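Local atomic coordinates of PhnB protein (Bacillus cereus, PDB entry 3OMS), a protein that is of unproven function but belongs to the glyoxalase-like PhnB family and may act as a 3-demethylubiquinone-9 3-methyltransferase. Residues A[13-18]-A[26-31]; A[56-61]-A[65-70]. All blocks are in the same frame, centred on the assembly; numbering follows the deposited sequence.

Contact 1 (13-18 with 26-31) and contact 2 (56-61 with 65-70) follow each other along the chain, and their centres lie about 7 Å apart. They meet in one mixed sheet, where strands 11-17 and 64-70 run side by side in parallel: probable hydrogen bonds join Leu15 N to Met67 O at 2.8 Å and Phe17 N to Ile69 O at 2.9 Å. Contact 2 is the hairpin at the middle of that sheet; contact 1 leads from the strand outermost within the chain to helix 21-29, which also covers Ala57, Phe59 and Cys68 through Met25. Both contacts touch the second subunit, and Thr13, Phe14 and Leu15 pair with one of its strands, which carries the sheet across the interface.

Contact 1. Residues A[13-18]-A[26-31]; sequences TFLMFE and NFYTSL
Tyr28 bridges helix 21-29 to Leu15 and Phe17 of strand 11-17, the first strand and helix of a beta-alpha-beta-beta-beta unit of the kind that builds glyoxalase-type folds. The backbones stay well apart, with Leu15 CA and Tyr28 CA 12.1 Å from each other, and only 83 Å² is buried between the segments, so long side chains span the gap.

The apolar contacts come from both strand residues. Leu15, in the conformer given, one of two deposited, brings its CD2 branch to 4.2 Å from Tyr28 CE2, oblique to the phenol ring. Phe17 reaches the same CE2 with CZ, also at 4.2 Å. In Phe17 and Tyr28 alike CG lies beside the backbone N (chi1 -65° and -63°), which sends each ring into the space between strand and helix, where the two side chains approach from opposite directions.

Other rings lie close by: Phe79 meets Phe17 edge-to-face, and Trp132 does the same with Tyr28.

The hydroxyl of buried Tyr28 is hydrogen-bonded to Asp126 OD2, which ties the helix to the chain's other beta half. Apart from the contact, within segment 26-31, Ser30 OG donates to Phe27 O at 2.6 Å.

Across the contact, Tyr28 OH sits at the edge of the Phe17 ring, near its plane, 4.1 Å from CZ.

Contact 2. Residues A[56-61]-A[65-70]; sequences HATFTL and EFMCID
The Phe59 ring takes Phe66 CB over one face: the methylene carbon stands 3.7 Å from the ring centroid and 22° off the normal, a CH-pi contact displaced toward the rim on the CZ and CE2 side. At the edge of the same ring, in plane, lies Leu61 CD2 of its own strand. The Phe66 ring in turn has Leu61 CD1 over one face, 4.2 Å from its centroid, and the two side chains cross at about a right angle. The rings of Phe59 and Phe66 meet obliquely, with planes at 31°. Phe59 CG lies between its backbone N and carbonyl carbon (chi1 60°), which swings the ring across the neighbouring strand until CE2 comes 4.0 Å from Cys68 SG, an oblique sulfur-aromatic contact.

Beneath these side chains runs an antiparallel beta hairpin, formed by the two inner strands of the sheet as it lies within this chain. Its hydrogen-bonded pairs are Ala57 with Cys68 and Phe59 with Phe66, each closed by two backbone bonds. The shortest, Phe66 N to Phe59 O at 2.7 Å, is nearly straight. The side chains of both pairs share one face, where Met25 of helix 21-29 packs on Ala57, Phe59 and Cys68.

The non-hydrogen-bonded pairs, Thr58 with Met67 and Thr60 with Glu65, occupy the other face. Glu65 rests its aliphatic CG against two threonine methyls, 4.0 Å from Thr60 CG2 and 4.1 Å from Thr58 CG2, while Thr60 OG1 bonds to Glu36 N. Selenomethionine Met67 passes Thr58 obliquely, its CG 3.9 Å from Thr58 OG1.

Contact 1. Residues A[13-18]-A[26-31]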
loop_
_atom_site.group_PDB
_atom_site.type_symbol
_atom_site.label_atom_id
_atom_site.label_comp_id
_atom_site.label_asym_id
_atom_site.label_seq_id
_atom_site.Cartn_x
_atom_site.Cartn_y
_atom_site.Cartn_z
ATOM N N THR A 13 -3.014 0.208 5.272
ATOM C CA THR A 13 -2.155 -0.534 4.356
ATOM C C THR A 13 -1.651 -1.832 5.029
ATOM O O THR A 13 -1.231 -1.809 6.188
ATOM C CB THR A 13 -1.017 0.428 3.826
ATOM O OG1 THR A 13 -1.682 1.494 3.133
ATOM C CG2 THR A 13 -0.078 -0.348 2.894
ATOM N N PHE A 14 -1.740 -2.965 4.300
ATOM C CA PHE A 14 -1.712 -4.318 4.843
ATOM C C PHE A 14 -0.687 -5.109 4.012
ATOM O O PHE A 14 -0.810 -5.255 2.761
ATOM C CB PHE A 14 -3.081 -4.950 4.708
ATOM C CG PHE A 14 -3.267 -6.304 5.377
ATOM C CD1 PHE A 14 -4.149 -6.438 6.450
ATOM C CD2 PHE A 14 -2.676 -7.464 4.852
ATOM C CE1 PHE A 14 -4.382 -7.660 7.036
ATOM C CE2 PHE A 14 -2.922 -8.691 5.434
ATOM C CZ PHE A 14 -3.806 -8.766 6.540
ATOM N N LEU A 15 0.350 -5.589 4.699
ATOM C CA LEU A 15 1.443 -6.286 4.054
ATOM C C LEU A 15 1.409 -7.790 4.368
ATOM O O LEU A 15 1.370 -8.205 5.533
ATOM C CB LEU A 15 2.779 -5.645 4.471
ATOM C CG LEU A 15 3.163 -4.261 3.920
ATOM C CD1 LEU A 15 2.255 -3.086 4.369
ATOM C CD2 LEU A 15 4.629 -3.969 4.311
HETATM N N MSE A 16 1.427 -8.618 3.306
HETATM C CA MSE A 16 1.453 -10.028 3.447
HETATM C C MSE A 16 2.831 -10.599 3.067
HETATM O O MSE A 16 3.227 -10.572 1.884
HETATM C CB MSE A 16 0.361 -10.645 2.573
HETATM C CG MSE A 16 0.254 -12.153 2.686
HETATM SE SE MSE A 16 -1.345 -12.846 1.800
HETATM C CE MSE A 16 -0.840 -12.349 0.033
ATOM N N PHE A 17 3.498 -11.126 4.095
ATOM C CA PHE A 17 4.800 -11.759 4.035
ATOM C C PHE A 17 4.614 -13.271 4.035
ATOM O O PHE A 17 3.482 -13.773 4.183
ATOM C CB PHE A 17 5.669 -11.305 5.250
ATOM C CG PHE A 17 6.002 -9.862 5.264
ATOM C CD1 PHE A 17 7.134 -9.391 4.634
ATOM C CD2 PHE A 17 5.212 -8.944 5.965
ATOM C CE1 PHE A 17 7.456 -8.009 4.675
ATOM C CE2 PHE A 17 5.501 -7.610 5.995
ATOM C CZ PHE A 17 6.658 -7.123 5.335
ATOM N N GLU A 18 5.704 -14.026 3.818
ATOM C CA GLU A 18 5.664 -15.494 3.950
ATOM C C GLU A 18 6.709 -16.017 4.952
ATOM O O GLU A 18 7.431 -16.985 4.675
ATOM C CB GLU A 18 5.822 -16.189 2.565
ATOM C CG GLU A 18 4.634 -15.864 1.637
ATOM C CD GLU A 18 4.671 -16.532 0.281
ATOM O OE1 GLU A 18 5.663 -17.230 -0.050
ATOM O OE2 GLU A 18 3.655 -16.361 -0.432
ATOM N N ASN A 26 9.884 -5.251 12.980
ATOM C CA ASN A 26 10.932 -4.763 13.872
ATOM C C ASN A 26 11.894 -3.818 13.141
ATOM O O ASN A 26 12.314 -2.786 13.687
ATOM C CB ASN A 26 11.642 -5.945 14.575
ATOM C CG ASN A 26 10.821 -6.469 15.779
ATOM O OD1 ASN A 26 10.732 -5.818 16.787
ATOM N ND2 ASN A 26 10.219 -7.602 15.641
ATOM N N PHE A 27 12.206 -4.144 11.892
ATOM C CA PHE A 27 13.078 -3.296 11.062
ATOM C C PHE A 27 12.421 -1.976 10.771
ATOM O O PHE A 27 13.011 -0.922 11.044
ATOM C CB PHE A 27 13.420 -4.033 9.765
ATOM C CG PHE A 27 14.248 -3.227 8.792
ATOM C CD1 PHE A 27 15.449 -2.654 9.180
ATOM C CD2 PHE A 27 13.848 -3.115 7.469
ATOM C CE1 PHE A 27 16.247 -1.952 8.254
ATOM C CE2 PHE A 27 14.622 -2.437 6.545
ATOM C CZ PHE A 27 15.808 -1.853 6.927
ATOM N N TYR A 28 11.168 -2.003 10.305
ATOM C CA TYR A 28 10.495 -0.754 9.882
ATOM C C TYR A 28 10.271 0.202 11.046
ATOM O O TYR A 28 10.480 1.406 10.934
ATOM C CB TYR A 28 9.152 -1.048 9.220
ATOM C CG TYR A 28 9.256 -1.853 7.939
ATOM C CD1 TYR A 28 10.417 -1.822 7.122
ATOM C CD2 TYR A 28 8.191 -2.617 7.516
ATOM C CE1 TYR A 28 10.461 -2.560 5.965
ATOM C CE2 TYR A 28 8.239 -3.365 6.411
ATOM C CZ TYR A 28 9.369 -3.341 5.611
ATOM O OH TYR A 28 9.313 -4.085 4.469
ATOM N N THR A 29 9.859 -0.333 12.181
ATOM C CA THR A 29 9.574 0.523 13.308
ATOM C C THR A 29 10.863 1.156 13.874
ATOM O O THR A 29 10.785 2.111 14.620
ATOM C CB THR A 29 8.819 -0.186 14.432
ATOM O OG1 THR A 29 9.552 -1.326 14.839
ATOM C CG2 THR A 29 7.421 -0.622 14.006
ATOM N N SER A 30 12.036 0.650 13.509
ATOM C CA SER A 30 13.305 1.286 13.914
ATOM C C SER A 30 13.736 2.498 13.060
ATOM O O SER A 30 14.690 3.220 13.431
ATOM C CB SER A 30 14.430 0.247 13.885
ATOM O OG SER A 30 14.945 0.044 12.555
ATOM N N LEU A 31 13.044 2.751 11.952
ATOM C CA LEU A 31 13.499 3.701 10.949
ATOM C C LEU A 31 12.897 5.072 11.105
ATOM O O LEU A 31 13.419 6.039 10.560
ATOM C CB LEU A 31 13.120 3.205 9.543
ATOM C CG LEU A 31 13.721 1.872 9.111
ATOM C CD1 LEU A 31 13.227 1.551 7.706
ATOM C CD2 LEU A 31 15.235 1.922 9.172
#

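Contact 2. Residues A[56-61]-A[65-70]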
loop_
_atom_site.group_PDB
_atom_site.type_symbol
_atom_site.label_atom_id
_atom_site.label_comp_id
_atom_site.label_asym_id
_atom_site.label_seq_id
_atom_site.Cartn_x
_atom_site.Cartn_y
_atom_site.Cartn_z
ATOM N N HIS A 56 -1.458 -12.292 12.839
ATOM C CA HIS A 56 -1.778 -10.910 12.517
ATOM C C HIS A 56 -0.949 -10.027 13.434
ATOM O O HIS A 56 -0.696 -10.413 14.579
ATOM C CB HIS A 56 -3.288 -10.633 12.653
ATOM C CG HIS A 56 -3.848 -10.867 14.026
ATOM N ND1 HIS A 56 -3.730 -9.946 15.047
ATOM C CD2 HIS A 56 -4.559 -11.903 14.535
ATOM C CE1 HIS A 56 -4.328 -10.413 16.131
ATOM N NE2 HIS A 56 -4.841 -11.598 15.847
ATOM N N ALA A 57 -0.534 -8.876 12.921
ATOM C CA ALA A 57 0.157 -7.857 13.720
ATOM C C ALA A 57 -0.212 -6.466 13.221
ATOM O O ALA A 57 -0.426 -6.260 12.002
ATOM C CB ALA A 57 1.688 -8.064 13.673
ATOM N N THR A 58 -0.289 -5.520 14.166
ATOM C CA THR A 58 -0.531 -4.100 13.887
ATOM C C THR A 58 0.638 -3.335 14.426
ATOM O O THR A 58 1.123 -3.612 15.515
ATOM C CB THR A 58 -1.809 -3.593 14.537
ATOM O OG1 THR A 58 -2.918 -4.295 13.974
ATOM C CG2 THR A 58 -1.991 -2.035 14.403
ATOM N N PHE A 59 1.131 -2.379 13.639
ATOM C CA PHE A 59 2.226 -1.514 14.074
ATOM C C PHE A 59 2.016 -0.142 13.538
ATOM O O PHE A 59 1.258 0.044 12.571
ATOM C CB PHE A 59 3.578 -2.050 13.616
ATOM C CG PHE A 59 3.740 -2.178 12.135
ATOM C CD1 PHE A 59 4.615 -1.322 11.424
ATOM C CD2 PHE A 59 3.128 -3.235 11.434
ATOM C CE1 PHE A 59 4.820 -1.485 10.050
ATOM C CE2 PHE A 59 3.316 -3.365 10.040
ATOM C CZ PHE A 59 4.166 -2.488 9.356
ATOM N N THR A 60 2.703 0.843 14.119
ATOM C CA THR A 60 2.610 2.194 13.608
ATOM C C THR A 60 3.957 2.598 12.957
ATOM O O THR A 60 5.023 2.133 13.354
ATOM C CB THR A 60 2.262 3.193 14.687
ATOM O OG1 THR A 60 3.255 3.108 15.739
ATOM C CG2 THR A 60 0.854 2.961 15.217
ATOM N N LEU A 61 3.863 3.427 11.915
ATOM C CA LEU A 61 4.990 4.153 11.388
ATOM C C LEU A 61 4.634 5.626 11.460
ATOM O O LEU A 61 3.656 6.096 10.838
ATOM C CB LEU A 61 5.295 3.683 9.960
ATOM C CG LEU A 61 5.661 2.207 9.697
ATOM C CD1 LEU A 61 5.867 1.949 8.189
ATOM C CD2 LEU A 61 6.896 1.713 10.532
ATOM N N GLU A 65 -1.141 3.591 11.459
ATOM C CA GLU A 65 -1.230 2.150 11.630
ATOM C C GLU A 65 -1.036 1.448 10.302
ATOM O O GLU A 65 -1.577 1.900 9.280
ATOM C CB GLU A 65 -2.563 1.699 12.227
ATOM C CG GLU A 65 -2.727 1.954 13.713
ATOM C CD GLU A 65 -4.160 1.688 14.211
ATOM O OE1 GLU A 65 -4.894 0.861 13.607
ATOM O OE2 GLU A 65 -4.567 2.331 15.204
ATOM N N PHE A 66 -0.272 0.366 10.357
ATOM C CA PHE A 66 -0.075 -0.626 9.301
ATOM C C PHE A 66 -0.402 -1.996 9.880
ATOM O O PHE A 66 -0.346 -2.193 11.093
ATOM C CB PHE A 66 1.347 -0.564 8.776
ATOM C CG PHE A 66 1.621 0.702 8.021
ATOM C CD1 PHE A 66 1.501 0.729 6.610
ATOM C CD2 PHE A 66 1.881 1.878 8.690
ATOM C CE1 PHE A 66 1.681 1.886 5.927
ATOM C CE2 PHE A 66 2.072 3.067 7.994
ATOM C CZ PHE A 66 1.964 3.082 6.613
HETATM N N MSE A 67 -0.812 -2.928 9.019
HETATM C CA MSE A 67 -1.018 -4.290 9.406
HETATM C C MSE A 67 -0.126 -5.213 8.596
HETATM O O MSE A 67 0.225 -4.940 7.413
HETATM C CB MSE A 67 -2.481 -4.647 9.223
HETATM C CG MSE A 67 -3.400 -3.940 10.168
HETATM SE SE MSE A 67 -5.232 -4.070 9.553
HETATM C CE MSE A 67 -5.575 -5.872 10.049
ATOM N N CYS A 68 0.243 -6.346 9.202
ATOM C CA CYS A 68 0.912 -7.407 8.430
ATOM C C CYS A 68 0.542 -8.760 8.939
ATOM O O CYS A 68 0.010 -8.916 10.039
ATOM C CB CYS A 68 2.448 -7.207 8.414
ATOM S SG CYS A 68 3.227 -7.370 10.046
ATOM N N ILE A 69 0.756 -9.760 8.070
ATOM C CA ILE A 69 0.643 -11.147 8.414
ATOM C C ILE A 69 1.778 -11.937 7.760
ATOM O O ILE A 69 2.381 -11.452 6.806
ATOM C CB ILE A 69 -0.686 -11.784 7.922
ATOM C CG1 ILE A 69 -0.701 -11.904 6.378
ATOM C CG2 ILE A 69 -1.928 -11.036 8.444
ATOM C CD1 ILE A 69 -1.945 -12.547 5.798
ATOM N N ASP A 70 2.001 -13.174 8.249
ATOM C CA ASP A 70 2.734 -14.212 7.518
ATOM C C ASP A 70 1.696 -15.149 6.960
ATOM O O ASP A 70 0.976 -15.868 7.713
ATOM C CB ASP A 70 3.698 -14.983 8.425
ATOM C CG ASP A 70 4.937 -14.210 8.754
ATOM O OD1 ASP A 70 5.522 -13.600 7.850
ATOM O OD2 ASP A 70 5.386 -14.255 9.929
#